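Local coordinates for protein YibA (Escherichia coli, PDB 1OYZ) that is of unknown biochemical role, though assigned a possible oxidoreductase activity, and folds as a curved stack of helices that includes HEAT repeats, at residues 166-171 and 178-183; 199-204 and 222-227. All coordinates share one frame; numbering follows the deposited sequence.

Interaction 1: residues 166-171 and 178-183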
# COMPACT_ATOMS: atom_id res chain seq x y z
N ASN A 166 4.08 14.70 4.07
CA ASN A 166 5.24 14.39 4.91
C ASN A 166 5.82 13.01 4.58
O ASN A 166 7.03 12.82 4.64
CB ASN A 166 4.87 14.48 6.40
CG ASN A 166 6.04 14.97 7.26
OD1 ASN A 166 6.51 16.09 7.09
ND2 ASN A 166 6.51 14.13 8.18
N LEU A 167 4.96 12.05 4.22
CA LEU A 167 5.43 10.71 3.87
C LEU A 167 6.20 10.72 2.55
O LEU A 167 7.05 9.86 2.30
CB LEU A 167 4.25 9.71 3.81
CG LEU A 167 3.57 9.46 5.18
CD1 LEU A 167 2.28 8.65 5.03
CD2 LEU A 167 4.55 8.74 6.11
N LEU A 168 5.90 11.67 1.68
CA LEU A 168 6.64 11.76 0.44
C LEU A 168 8.09 12.07 0.80
O LEU A 168 9.01 11.72 0.06
CB LEU A 168 6.10 12.89 -0.43
CG LEU A 168 4.73 12.70 -1.07
CD1 LEU A 168 4.29 14.01 -1.75
CD2 LEU A 168 4.81 11.56 -2.08
N LYS A 169 8.28 12.73 1.95
CA LYS A 169 9.61 13.13 2.39
C LYS A 169 10.25 12.08 3.27
O LYS A 169 11.31 12.30 3.85
CB LYS A 169 9.54 14.45 3.16
CG LYS A 169 8.65 15.49 2.53
CD LYS A 169 8.44 16.67 3.48
CE LYS A 169 7.36 17.63 2.99
NZ LYS A 169 7.38 18.90 3.78
N ASP A 170 9.62 10.92 3.34
CA ASP A 170 10.13 9.88 4.19
C ASP A 170 11.49 9.34 3.78
O ASP A 170 11.83 9.28 2.60
CB ASP A 170 9.14 8.73 4.26
CG ASP A 170 9.34 7.91 5.49
OD1 ASP A 170 10.33 7.16 5.57
OD2 ASP A 170 8.49 8.02 6.40
N PRO A 171 12.30 8.97 4.78
CA PRO A 171 13.63 8.43 4.53
C PRO A 171 13.52 7.06 3.89
O PRO A 171 14.43 6.59 3.22
CB PRO A 171 14.24 8.37 5.93
CG PRO A 171 13.60 9.53 6.61
CD PRO A 171 12.16 9.37 6.20
N TRP A 178 4.59 4.56 -1.64
CA TRP A 178 3.19 4.38 -1.25
C TRP A 178 2.45 5.71 -1.15
O TRP A 178 1.30 5.81 -1.54
CB TRP A 178 3.10 3.67 0.11
CG TRP A 178 2.50 2.31 0.05
CD1 TRP A 178 3.15 1.11 0.20
CD2 TRP A 178 1.12 1.99 -0.17
NE1 TRP A 178 2.25 0.06 0.07
CE2 TRP A 178 1.00 0.58 -0.16
CE3 TRP A 178 -0.04 2.76 -0.38
CZ2 TRP A 178 -0.22 -0.07 -0.34
CZ3 TRP A 178 -1.26 2.10 -0.57
CH2 TRP A 178 -1.33 0.70 -0.55
N ALA A 179 3.12 6.72 -0.61
CA ALA A 179 2.49 8.04 -0.47
C ALA A 179 2.15 8.58 -1.85
O ALA A 179 0.99 8.91 -2.14
CB ALA A 179 3.44 9.01 0.26
N ALA A 180 3.17 8.64 -2.70
CA ALA A 180 3.02 9.15 -4.05
C ALA A 180 1.98 8.32 -4.76
O ALA A 180 1.12 8.85 -5.46
CB ALA A 180 4.35 9.06 -4.79
N PHE A 181 2.06 7.02 -4.55
CA PHE A 181 1.13 6.09 -5.14
C PHE A 181 -0.30 6.43 -4.75
O PHE A 181 -1.19 6.46 -5.60
CB PHE A 181 1.47 4.68 -4.67
CG PHE A 181 1.04 3.60 -5.61
CD1 PHE A 181 -0.30 3.48 -6.00
CD2 PHE A 181 1.99 2.69 -6.10
CE1 PHE A 181 -0.69 2.46 -6.87
CE2 PHE A 181 1.62 1.67 -6.97
CZ PHE A 181 0.28 1.55 -7.35
N ALA A 182 -0.53 6.68 -3.47
CA ALA A 182 -1.90 6.99 -3.06
C ALA A 182 -2.34 8.39 -3.54
O ALA A 182 -3.52 8.63 -3.80
CB ALA A 182 -2.04 6.83 -1.53
N ILE A 183 -1.38 9.30 -3.66
CA ILE A 183 -1.67 10.65 -4.15
C ILE A 183 -2.10 10.57 -5.60
O ILE A 183 -3.02 11.25 -6.03
CB ILE A 183 -0.42 11.57 -4.05
CG1 ILE A 183 -0.28 12.07 -2.62
CG2 ILE A 183 -0.53 12.75 -5.06
CD1 ILE A 183 1.04 12.60 -2.29
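L168, near the C-terminal end of helix 161-168, leans on three residues of helix 173-186. From CB the chain turns so that CG lies anti to the carbonyl carbon (chi1 -71°), which brings the branch point to A179 and I183, with CG 3.9 Å from CD1 of I183. The two methyls then part company. CD1 carries the chain on in extended form (chi2 172°) and meets I183 tip to tip, its CD1 to I183 CD1 distance being 3.6 Å. CD2 drops onto the helix backbone instead, 3.4 Å from the N of A180, and sits between two small side chains: the CB atoms of A179 and A180 are each 3.7 Å from L168 CD2. Alanines here let the leucine methyl come right down to the main chain. One residue earlier, L167 joins in through CB alone, 3.7 Å from the CB of A179, so that this methyl is shared by both leucines. All five touching residues are buried, and apart from the methyl against the A180 backbone the contact is between apolar side chains. C196 and M200 of helix 191-200 also pack on L168, while D170, in the turn that follows, forms a salt bridge with R145 of helix 142-153. Two consecutive helices joined by a short turn and packed on each other, in a range matched to HEAT repeats, are consistent with the helical hairpin of that fold.

Interaction 2: residues 199-204 and 222-227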
# COMPACT_ATOMS: atom_id res chain seq x y z
N GLU A 199 11.01 17.17 -7.16
CA GLU A 199 12.19 16.76 -6.42
C GLU A 199 12.38 15.27 -6.52
O GLU A 199 13.51 14.77 -6.54
CB GLU A 199 12.08 17.14 -4.94
CG GLU A 199 11.95 18.64 -4.73
CD GLU A 199 13.13 19.41 -5.31
OE1 GLU A 199 12.99 20.62 -5.61
OE2 GLU A 199 14.21 18.79 -5.46
N MSE A 200 11.28 14.54 -6.56
CA MSE A 200 11.39 13.08 -6.65
C MSE A 200 11.94 12.63 -7.99
O MSE A 200 12.40 11.48 -8.15
CB MSE A 200 10.02 12.44 -6.33
CG MSE A 200 9.70 12.66 -4.88
SE MSE A 200 7.87 12.36 -4.31
CE MSE A 200 8.28 10.87 -3.11
N LEU A 201 11.93 13.53 -8.98
CA LEU A 201 12.53 13.17 -10.26
C LEU A 201 13.97 12.77 -10.01
O LEU A 201 14.52 11.98 -10.76
CB LEU A 201 12.47 14.33 -11.23
CG LEU A 201 11.02 14.56 -11.63
CD1 LEU A 201 10.93 15.68 -12.68
CD2 LEU A 201 10.44 13.26 -12.17
N GLN A 202 14.57 13.30 -8.94
CA GLN A 202 15.95 12.93 -8.59
C GLN A 202 16.04 11.86 -7.48
O GLN A 202 17.13 11.63 -6.94
CB GLN A 202 16.74 14.16 -8.10
CG GLN A 202 16.41 15.49 -8.80
CD GLN A 202 16.78 15.47 -10.25
OE1 GLN A 202 16.24 16.24 -11.06
NE2 GLN A 202 17.70 14.60 -10.61
N ASP A 203 14.93 11.22 -7.12
CA ASP A 203 14.96 10.18 -6.06
C ASP A 203 15.88 9.01 -6.44
O ASP A 203 15.98 8.64 -7.61
CB ASP A 203 13.55 9.63 -5.80
CG ASP A 203 13.43 8.94 -4.45
OD1 ASP A 203 14.04 7.86 -4.24
OD2 ASP A 203 12.71 9.50 -3.59
N LYS A 204 16.55 8.42 -5.46
CA LYS A 204 17.44 7.31 -5.75
C LYS A 204 16.66 6.04 -6.08
O LYS A 204 17.21 5.09 -6.62
CB LYS A 204 18.30 7.00 -4.53
CG LYS A 204 17.46 6.50 -3.37
CD LYS A 204 18.31 6.07 -2.17
CE LYS A 204 19.04 7.24 -1.53
NZ LYS A 204 19.66 6.83 -0.23
N LYS A 222 5.13 20.86 -16.93
CA LYS A 222 6.28 20.77 -17.81
C LYS A 222 7.63 20.61 -17.15
O LYS A 222 8.61 20.34 -17.83
CB LYS A 222 6.23 21.95 -18.78
CG LYS A 222 5.12 21.71 -19.80
CD LYS A 222 4.53 22.97 -20.43
CE LYS A 222 3.58 22.60 -21.56
NZ LYS A 222 2.94 23.79 -22.13
N ARG A 223 7.71 20.73 -15.83
CA ARG A 223 9.02 20.50 -15.24
C ARG A 223 9.45 19.03 -15.38
O ARG A 223 10.60 18.68 -15.10
CB ARG A 223 9.04 20.96 -13.78
CG ARG A 223 9.00 22.49 -13.66
CD ARG A 223 7.76 22.94 -12.95
NE ARG A 223 7.83 22.64 -11.53
CZ ARG A 223 6.80 22.64 -10.70
NH1 ARG A 223 5.58 22.94 -11.14
NH2 ARG A 223 6.97 22.39 -9.41
N VAL A 224 8.57 18.14 -15.86
CA VAL A 224 9.00 16.74 -16.01
C VAL A 224 9.69 16.52 -17.37
O VAL A 224 10.39 15.54 -17.57
CB VAL A 224 7.78 15.74 -15.86
CG1 VAL A 224 6.97 15.67 -17.18
CG2 VAL A 224 8.26 14.35 -15.43
N LEU A 225 9.49 17.43 -18.31
CA LEU A 225 10.05 17.28 -19.66
C LEU A 225 11.46 16.73 -19.82
O LEU A 225 11.70 15.76 -20.56
CB LEU A 225 10.00 18.61 -20.41
CG LEU A 225 8.83 18.80 -21.36
CD1 LEU A 225 8.67 17.59 -22.27
CD2 LEU A 225 7.57 19.01 -20.53
N SER A 226 12.41 17.37 -19.16
CA SER A 226 13.79 16.93 -19.30
C SER A 226 14.01 15.45 -18.94
O SER A 226 14.62 14.70 -19.71
CB SER A 226 14.69 17.82 -18.44
OG SER A 226 16.04 17.67 -18.86
N VAL A 227 13.52 15.02 -17.79
CA VAL A 227 13.72 13.63 -17.39
C VAL A 227 12.92 12.72 -18.31
O VAL A 227 13.37 11.66 -18.72
CB VAL A 227 13.31 13.41 -15.89
CG1 VAL A 227 11.98 14.10 -15.64
CG2 VAL A 227 13.18 11.92 -15.57
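The guanidinium of R223 is gripped by two carboxylates: NH1 forms a salt bridge with OD1 of D221, two residues earlier, and NH2 another with OD1 of D195 on helix 191-200. The second of these ties the arginine to helix 191-200, and L201, in the turn around the C-terminal end of that helix, is the residue its main chain meets: CD1 of L201 lies 3.9 Å from the carbonyl O of R223. From there the contact is apolar. With CG anti to the carbonyl carbon (chi1 -69°), the L201 side chain leaves its turn pointing at residues 223-227 and spreads its two methyls over V224 and V227. CD1 comes within 4.0 Å of the CA of V224, and CD2 within 4.1 Å of its CG2 methyl, the two side chains crossing at about a right angle. V227 offers CG1, modelled 3.5 Å from L201 CD1; that methyl also clashes with the V224 carbonyl, so the exact closeness is doubtful. The L201 O accepts a hydrogen bond from NE of R209, and the L201 side chain also touches I213, both on helix 206-218. Cutting L201 back to an alanine is likely to leave V224 and V227 without the methyls they pack on and to open a gap between them and the turn. A single leucine thus makes all of the direct contact, through dispersion, while the salt bridge from R223 to D195 supplies a polar link to the same helix.

In the fold
Coming from the N terminus, the chain reaches interaction 1 first. It closes a short loop, only six residues lying between its segments, and folds helix 173-186 back on helix 161-168. Interaction 2 follows, its segments separated by a longer excursion that takes in helix 206-218, and it ties the C-terminal part of helix 191-200 and the turn after it to segment 222-227, which leads into helix 225-232. The two are in series, neither nested nor crossed, their centres about 16 Å apart. They do meet: the O of L168 packs 3.4 Å from the CE of M200. R176, between the segments of interaction 1, hydrogen-bonds the O of D170 and forms a salt bridge with D203, stitching one turn to the next.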